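Local coordinates for germination protein YpeB (Bacillus megaterium QM B1551, PDB 5BOI), which takes part in the germination of Bacillus spores, its C-terminal PepSY-containing region, the part described here, being probably inhibitory, at residues A[103-107]-A[118-123]; A[127-132]-A[185-191]; A[199-204]-A[215-219]. All coordinates share one frame. Residues are numbered along the deposited sequence.

Contact 1 of 3, residues A[103-107]-A[118-123]; sequences SLVMA and FTFVEQ. With SO4 (sulfate ion), chain C.
The apolar centre lies on both faces of an antiparallel beta hairpin, strands 104-112 and 115-123 of the PepSY-type region. On one face L104, M106 and F120 gather: L104 CB is 4.0 Å from F120 CB, and M106 CB is 3.8 Å from F120 CE2. M106, extended through chi1 and chi2 (t, t) and bent at chi3 (p), puts CG over one face of the F120 ring and makes oblique Met-aromatic contacts, its SD lying 5.2 Å from the F120 centroid and 5.0 Å from the F118 centroid. Both phenylalanines have m chi1, and their rings also pack on helix 85-98. V105, V121 and A107 occupy the other face, with V105 CG1 3.9 Å from V121 CG2 and A107 CB 4.0 Å from V121 CG1.

The strand axes approach to 4.3 Å at 138°, so the pair is strongly twisted. L104 faces E122 and M106 faces F120 in non-hydrogen-bonded pairs (CA to CA 4.6 and 4.2 Å); V105 and V121 form the hydrogen-bonded pair between them, with V105 N to V121 O at 2.9 Å and V121 N to V105 O at 2.8 Å. Beyond it A107 N donates to T119 O (2.7 Å). At the other end S103, in a left-handed conformation (68/35), still accepts a bond at its O from Q123 N (2.8 Å). The second edge of 118-123 pairs with strand 134-140 and, through E122, with I130. At the polar edge Q123 NE2 reaches a sulfate, probably from the crystallisation liquor, in a weak hydrogen bond of 2.7 Å to O1.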
# COMPACT_ATOMS: atom_id res chain seq x y z
N SER A 103 -1.05 -8.60 7.71
CA SER A 103 -0.52 -7.63 8.67
C SER A 103 -0.35 -6.23 8.07
O SER A 103 0.58 -5.51 8.42
CB SER A 103 0.81 -8.11 9.26
OG SER A 103 1.86 -7.96 8.31
N LEU A 104 -1.26 -5.88 7.17
CA LEU A 104 -1.32 -4.51 6.63
C LEU A 104 -2.51 -3.78 7.22
O LEU A 104 -3.51 -4.41 7.57
CB LEU A 104 -1.40 -4.56 5.11
CG LEU A 104 -0.14 -5.08 4.42
CD1 LEU A 104 -0.43 -5.39 2.97
CD2 LEU A 104 0.96 -4.02 4.49
N VAL A 105 -2.43 -2.46 7.35
CA VAL A 105 -3.59 -1.68 7.77
C VAL A 105 -3.71 -0.47 6.84
O VAL A 105 -2.70 0.02 6.34
CB VAL A 105 -3.45 -1.25 9.24
CG1 VAL A 105 -2.13 -0.54 9.45
CG2 VAL A 105 -4.62 -0.39 9.69
N MET A 106 -4.93 0.01 6.60
CA MET A 106 -5.11 1.09 5.61
C MET A 106 -4.60 2.41 6.19
O MET A 106 -4.86 2.72 7.36
CB MET A 106 -6.56 1.25 5.20
CG MET A 106 -6.75 2.29 4.08
SD MET A 106 -8.45 2.23 3.56
CE MET A 106 -9.20 2.34 5.19
N ALA A 107 -3.87 3.17 5.38
CA ALA A 107 -3.35 4.46 5.80
C ALA A 107 -3.95 5.64 5.02
O ALA A 107 -4.10 6.74 5.58
CB ALA A 107 -1.83 4.48 5.66
N PHE A 118 -5.80 3.52 -2.66
CA PHE A 118 -5.55 3.18 -1.27
C PHE A 118 -4.07 2.93 -1.00
O PHE A 118 -3.36 2.39 -1.85
CB PHE A 118 -6.33 1.92 -0.90
CG PHE A 118 -7.79 2.03 -1.18
CD1 PHE A 118 -8.59 2.84 -0.41
CD2 PHE A 118 -8.36 1.32 -2.22
CE1 PHE A 118 -9.93 2.95 -0.66
CE2 PHE A 118 -9.73 1.41 -2.46
CZ PHE A 118 -10.50 2.24 -1.68
N THR A 119 -3.62 3.32 0.19
CA THR A 119 -2.29 2.92 0.66
C THR A 119 -2.45 2.16 1.97
O THR A 119 -3.20 2.58 2.85
CB THR A 119 -1.36 4.13 0.88
OG1 THR A 119 -1.26 4.88 -0.34
CG2 THR A 119 0.03 3.64 1.32
N PHE A 120 -1.77 1.01 2.08
CA PHE A 120 -1.78 0.20 3.28
C PHE A 120 -0.36 0.17 3.81
O PHE A 120 0.57 0.28 3.01
CB PHE A 120 -2.25 -1.24 2.97
CG PHE A 120 -3.69 -1.34 2.58
CD1 PHE A 120 -4.11 -1.00 1.30
CD2 PHE A 120 -4.63 -1.76 3.50
CE1 PHE A 120 -5.44 -1.10 0.93
CE2 PHE A 120 -5.98 -1.85 3.13
CZ PHE A 120 -6.37 -1.51 1.85
N VAL A 121 -0.17 0.02 5.12
CA VAL A 121 1.17 -0.07 5.67
C VAL A 121 1.33 -1.26 6.61
O VAL A 121 0.36 -1.74 7.20
CB VAL A 121 1.58 1.20 6.44
CG1 VAL A 121 1.59 2.42 5.51
CG2 VAL A 121 0.64 1.45 7.63
N GLU A 122 2.57 -1.71 6.76
CA GLU A 122 2.86 -2.86 7.60
C GLU A 122 2.62 -2.54 9.06
O GLU A 122 2.91 -1.43 9.54
CB GLU A 122 4.30 -3.31 7.40
CG GLU A 122 4.64 -4.57 8.19
CD GLU A 122 6.11 -4.88 8.20
OE1 GLU A 122 6.91 -3.96 7.95
OE2 GLU A 122 6.47 -6.05 8.45
N GLN A 123 2.09 -3.53 9.77
CA GLN A 123 1.91 -3.42 11.21
C GLN A 123 2.77 -4.51 11.87
O GLN A 123 2.68 -5.68 11.48
CB GLN A 123 0.41 -3.55 11.50
CG GLN A 123 -0.03 -3.93 12.88
CD GLN A 123 -1.54 -4.09 12.92
OE1 GLN A 123 -2.08 -5.11 12.50
NE2 GLN A 123 -2.23 -3.06 13.40
S SO4 C . -5.15 -2.75 16.33
O1 SO4 C . -4.12 -3.18 15.38
O2 SO4 C . -5.68 -1.45 15.93
O3 SO4 C . -4.58 -2.64 17.68
O4 SO4 C . -6.23 -3.73 16.33

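Contact 2 of 3, residues A[127-132]-A[185-191]; sequences GVRIYP and EERLAII. With SO4 (sulfate ion), chain C.
Three backbone hydrogen bonds join residues 127-132 to strand 185-191 in parallel register. R129 N donates to L188 O (3.1 Å), I190 N to R129 O (2.8 Å) and Y131 N to I190 O (3.0 Å), so R129 straddles A189, as expected of a parallel pair. R129 lies beside A189 (CA to CA 4.4 Å) and I130 beside I190 (4.9 Å); the end-to-end directions differ by 38°. This pairing joins the part of the chain with the first PepSY repeats to the C-terminal PepSY part.

The extended R129 side chain (m, then t, t) brings NH2 to 3.5 Å from E185 OE2, a salt bridge with only a weak hydrogen bond, and lays one face of its guanidinium against R187 CG. R187 NH2 is 3.4 Å from E185 OE2 by charge alone. The two guanidinium groups, of like charge, come within 4.0 Å (R129 NH2 to R187 NE). A sulfate accepts a hydrogen bond from R187 NH2 at its O2 (3.0 Å).

I130 CD1 meets I190 CD1 at 3.5 Å, and V128 CG2 lies 4.1 Å from L188 CB. On the R129 side of the sheet, Y131 (chi1 m) sets CE1 3.8 Å from A189 CB and CD1 3.8 Å from I191 CG2. P132 CD approaches I190 O at 3.3 Å as the chain turns a corner at 131-132.

Short strand 129-130 thus stands between strand 115-123, which it meets through I130 and E122, and strand 182-192, whose far edge pairs with 198-208; Y131 also packs edge-to-face on F216 of strand 211-218.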
# COMPACT_ATOMS: atom_id res chain seq x y z
N GLY A 127 1.83 -4.00 16.87
CA GLY A 127 0.88 -3.04 16.35
C GLY A 127 1.50 -1.73 15.91
O GLY A 127 0.76 -0.81 15.51
N VAL A 128 2.82 -1.64 15.93
CA VAL A 128 3.48 -0.41 15.44
C VAL A 128 3.30 -0.30 13.90
O VAL A 128 3.57 -1.27 13.17
CB VAL A 128 4.98 -0.37 15.80
CG1 VAL A 128 5.60 0.95 15.31
CG2 VAL A 128 5.18 -0.53 17.32
N ARG A 129 2.86 0.85 13.41
CA ARG A 129 2.63 1.05 11.97
C ARG A 129 3.90 1.52 11.28
O ARG A 129 4.45 2.57 11.63
CB ARG A 129 1.50 2.04 11.74
CG ARG A 129 0.16 1.39 12.07
CD ARG A 129 -1.01 2.33 12.20
NE ARG A 129 -2.12 1.61 12.83
CZ ARG A 129 -3.37 2.05 12.91
NH1 ARG A 129 -3.69 3.23 12.41
NH2 ARG A 129 -4.29 1.29 13.50
N ILE A 130 4.38 0.76 10.31
CA ILE A 130 5.63 1.07 9.63
C ILE A 130 5.29 1.71 8.29
O ILE A 130 5.13 1.03 7.28
CB ILE A 130 6.50 -0.19 9.40
CG1 ILE A 130 6.63 -1.04 10.66
CG2 ILE A 130 7.84 0.19 8.82
CD1 ILE A 130 7.31 -0.35 11.81
N TYR A 131 5.16 3.03 8.30
CA TYR A 131 4.71 3.72 7.09
C TYR A 131 5.61 3.57 5.85
O TYR A 131 5.08 3.53 4.74
CB TYR A 131 4.47 5.20 7.42
CG TYR A 131 3.12 5.40 8.07
CD1 TYR A 131 2.94 5.19 9.44
CD2 TYR A 131 2.02 5.79 7.33
CE1 TYR A 131 1.70 5.34 10.02
CE2 TYR A 131 0.79 5.95 7.90
CZ TYR A 131 0.62 5.72 9.22
OH TYR A 131 -0.63 5.89 9.76
N PRO A 132 6.95 3.44 6.01
CA PRO A 132 7.79 3.18 4.82
C PRO A 132 7.47 1.87 4.09
O PRO A 132 7.70 1.76 2.88
CB PRO A 132 9.20 3.13 5.40
CG PRO A 132 9.14 3.98 6.63
CD PRO A 132 7.78 3.72 7.20
N GLU A 185 -8.08 8.48 17.92
CA GLU A 185 -7.25 7.28 17.93
C GLU A 185 -5.77 7.62 18.11
O GLU A 185 -5.30 8.65 17.63
CB GLU A 185 -7.45 6.51 16.63
CG GLU A 185 -6.66 5.22 16.56
CD GLU A 185 -7.30 4.19 15.66
OE1 GLU A 185 -8.54 4.22 15.50
OE2 GLU A 185 -6.57 3.34 15.12
N GLU A 186 -5.04 6.75 18.81
CA GLU A 186 -3.59 6.90 18.95
C GLU A 186 -2.88 5.56 18.84
O GLU A 186 -3.30 4.59 19.47
CB GLU A 186 -3.25 7.55 20.30
CG GLU A 186 -1.75 7.64 20.62
CD GLU A 186 -1.16 6.33 21.15
OE1 GLU A 186 -1.84 5.67 21.97
OE2 GLU A 186 -0.04 5.96 20.75
N ARG A 187 -1.78 5.52 18.09
CA ARG A 187 -0.94 4.33 17.95
C ARG A 187 0.53 4.72 17.86
O ARG A 187 0.83 5.89 17.63
CB ARG A 187 -1.31 3.55 16.68
CG ARG A 187 -2.73 2.98 16.65
CD ARG A 187 -2.93 1.87 17.69
NE ARG A 187 -4.21 1.19 17.47
CZ ARG A 187 -5.39 1.65 17.87
NH1 ARG A 187 -5.48 2.79 18.54
NH2 ARG A 187 -6.49 0.95 17.60
N LEU A 188 1.45 3.77 18.03
CA LEU A 188 2.87 4.05 17.71
C LEU A 188 3.15 3.81 16.23
O LEU A 188 2.50 2.97 15.59
CB LEU A 188 3.80 3.16 18.53
CG LEU A 188 4.09 3.59 19.96
CD1 LEU A 188 4.76 2.43 20.68
CD2 LEU A 188 5.03 4.81 19.98
N ALA A 189 4.09 4.56 15.67
CA ALA A 189 4.34 4.46 14.23
C ALA A 189 5.78 4.85 13.92
O ALA A 189 6.40 5.62 14.66
CB ALA A 189 3.37 5.34 13.45
N ILE A 190 6.32 4.26 12.85
CA ILE A 190 7.62 4.65 12.32
C ILE A 190 7.39 5.38 11.00
O ILE A 190 6.70 4.87 10.12
CB ILE A 190 8.52 3.44 12.07
CG1 ILE A 190 8.97 2.83 13.40
CG2 ILE A 190 9.73 3.84 11.21
CD1 ILE A 190 9.79 1.59 13.24
N ILE A 191 7.95 6.58 10.87
CA ILE A 191 7.92 7.29 9.61
C ILE A 191 9.32 7.82 9.38
O ILE A 191 10.20 7.73 10.26
CB ILE A 191 6.93 8.49 9.60
CG1 ILE A 191 7.37 9.56 10.62
CG2 ILE A 191 5.49 8.04 9.82
CD1 ILE A 191 6.59 10.87 10.53
S SO4 C . -5.15 -2.75 16.33
O1 SO4 C . -4.12 -3.18 15.38
O2 SO4 C . -5.68 -1.45 15.93
O3 SO4 C . -4.58 -2.64 17.68
O4 SO4 C . -6.23 -3.73 16.33

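Contact 3 of 3, residues A[199-204]-A[215-219]; sequences VLCYEF and IFINA
E203 overlaps the ring of F216 off centre, its CG lying 4.2 Å from the ring centroid and 29° from the ring normal in a CH-pi contact. Two residues before E203, C201 CB approaches F216 CB to 4.1 Å and lies near the plane of the F216 ring. The E203 carboxylate points on to weak polar partners, Y131 OH among them.

The opposite face holds Y202, F204, I215 and I217, with F204 CE2 4.0 Å from I217 CG1. All four have m chi1, and the rings of Y202 and F204 pack on helix 170-175. These residues belong to the antiparallel hairpin of strands 198-208 and 211-218, in the PepSY-family part at the C-terminal end of the chain. The strand axes approach to 4.4 Å at 137°. Y202 with I217 and F204 with I215 are hydrogen-bonded pairs, each linked by two N-to-O bonds of 2.8 Å: Y202 N to I217 O, I217 N to Y202 O, F204 N to I215 O and I215 N to F204 O. E203 with F216 and C201 with N218 are non-hydrogen-bonded pairs.

After N218 the strand ends, yet A219 N still donates to L200 O (2.9 Å), while A219 CB sits 3.9 Å from Y202 CE2 and 4.1 Å from L200 CG. A water donates to L200 O (2.9 Å) and N218 OD1 (3.1 Å). N218 OD1 also accepts from D220 N and T221 N in the following turn, and N218 ND2 bonds to E225 of the next strand.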
# COMPACT_ATOMS: atom_id res chain seq x y z
N VAL A 199 12.09 7.45 12.28
CA VAL A 199 11.85 8.02 13.60
C VAL A 199 10.61 7.39 14.23
O VAL A 199 9.60 7.21 13.54
CB VAL A 199 11.68 9.55 13.50
CG1 VAL A 199 11.06 10.10 14.76
CG2 VAL A 199 13.05 10.21 13.25
N LEU A 200 10.68 7.04 15.51
CA LEU A 200 9.50 6.52 16.21
C LEU A 200 8.61 7.67 16.69
O LEU A 200 9.11 8.61 17.31
CB LEU A 200 9.91 5.66 17.41
CG LEU A 200 8.79 4.95 18.19
CD1 LEU A 200 8.10 3.86 17.36
CD2 LEU A 200 9.32 4.36 19.51
N CYS A 201 7.31 7.57 16.40
CA CYS A 201 6.34 8.62 16.75
C CYS A 201 5.07 8.07 17.38
O CYS A 201 4.68 6.94 17.12
CB CYS A 201 5.91 9.41 15.51
SG CYS A 201 7.21 10.24 14.59
N TYR A 202 4.39 8.89 18.17
CA TYR A 202 2.98 8.60 18.48
C TYR A 202 2.16 9.21 17.35
O TYR A 202 2.34 10.39 17.03
CB TYR A 202 2.56 9.22 19.80
CG TYR A 202 3.21 8.57 20.99
CD1 TYR A 202 2.70 7.41 21.51
CD2 TYR A 202 4.35 9.13 21.58
CE1 TYR A 202 3.30 6.78 22.60
CE2 TYR A 202 4.96 8.54 22.69
CZ TYR A 202 4.43 7.35 23.19
OH TYR A 202 5.01 6.72 24.29
N GLU A 203 1.29 8.40 16.75
CA GLU A 203 0.42 8.86 15.67
C GLU A 203 -0.96 9.11 16.24
O GLU A 203 -1.52 8.25 16.91
CB GLU A 203 0.36 7.81 14.56
CG GLU A 203 -0.67 8.13 13.49
CD GLU A 203 -1.26 6.87 12.89
OE1 GLU A 203 -0.47 5.94 12.58
OE2 GLU A 203 -2.49 6.80 12.72
N PHE A 204 -1.52 10.29 15.98
CA PHE A 204 -2.86 10.63 16.43
C PHE A 204 -3.77 10.87 15.23
O PHE A 204 -3.41 11.61 14.30
CB PHE A 204 -2.83 11.89 17.31
CG PHE A 204 -2.06 11.72 18.62
CD1 PHE A 204 -2.70 11.21 19.74
CD2 PHE A 204 -0.71 12.06 18.70
CE1 PHE A 204 -2.01 11.04 20.95
CE2 PHE A 204 -0.02 11.91 19.88
CZ PHE A 204 -0.67 11.40 21.03
N ILE A 215 -1.69 13.30 12.81
CA ILE A 215 -0.57 14.06 13.38
C ILE A 215 0.44 13.12 14.02
O ILE A 215 0.08 12.28 14.85
CB ILE A 215 -1.05 15.08 14.41
CG1 ILE A 215 -1.93 16.14 13.72
CG2 ILE A 215 0.17 15.82 15.08
CD1 ILE A 215 -3.00 16.73 14.63
N PHE A 216 1.71 13.28 13.64
CA PHE A 216 2.78 12.47 14.22
C PHE A 216 3.61 13.29 15.21
O PHE A 216 4.14 14.36 14.84
CB PHE A 216 3.69 11.92 13.13
CG PHE A 216 3.01 10.95 12.18
CD1 PHE A 216 2.31 11.42 11.08
CD2 PHE A 216 3.09 9.58 12.40
CE1 PHE A 216 1.70 10.52 10.19
CE2 PHE A 216 2.48 8.68 11.53
CZ PHE A 216 1.79 9.16 10.43
N ILE A 217 3.74 12.79 16.44
CA ILE A 217 4.53 13.45 17.49
C ILE A 217 5.76 12.58 17.82
O ILE A 217 5.61 11.40 18.15
CB ILE A 217 3.70 13.68 18.77
CG1 ILE A 217 2.52 14.62 18.52
CG2 ILE A 217 4.57 14.22 19.94
CD1 ILE A 217 2.89 15.97 17.96
N ASN A 218 6.95 13.15 17.70
CA ASN A 218 8.19 12.41 17.96
C ASN A 218 8.16 11.78 19.37
O ASN A 218 7.87 12.46 20.35
CB ASN A 218 9.41 13.35 17.82
CG ASN A 218 10.74 12.60 17.90
OD1 ASN A 218 11.10 12.05 18.94
ND2 ASN A 218 11.46 12.57 16.79
N ALA A 219 8.43 10.48 19.47
CA ALA A 219 8.28 9.74 20.75
C ALA A 219 9.44 9.98 21.72
O ALA A 219 9.41 9.46 22.84
CB ALA A 219 8.13 8.25 20.50
O HOH W 1 11.81 9.14 18.34

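Along the chain the three contacts come in series, neither nesting nor crossing. Contact 1 pairs the two arms of a hairpin, ten residues lying between its segments, after which the chain turns back so that I130 N reaches E122 O (2.7 Å, a probable hydrogen bond). Contact 2 then spans the longest interval of the three, 52 residues. Strand 182-192 leads through a short connection into the hairpin of contact 3, beside which it lies: R187 O to E203 N (2.7 Å) and A189 O to C201 N (2.8 Å) are probable hydrogen bonds. Contacts 1 and 3 do not touch, their nearest atoms being about 7 Å apart; residues 127-132 and 185-191 connect them within a branched or curled mixed sheet.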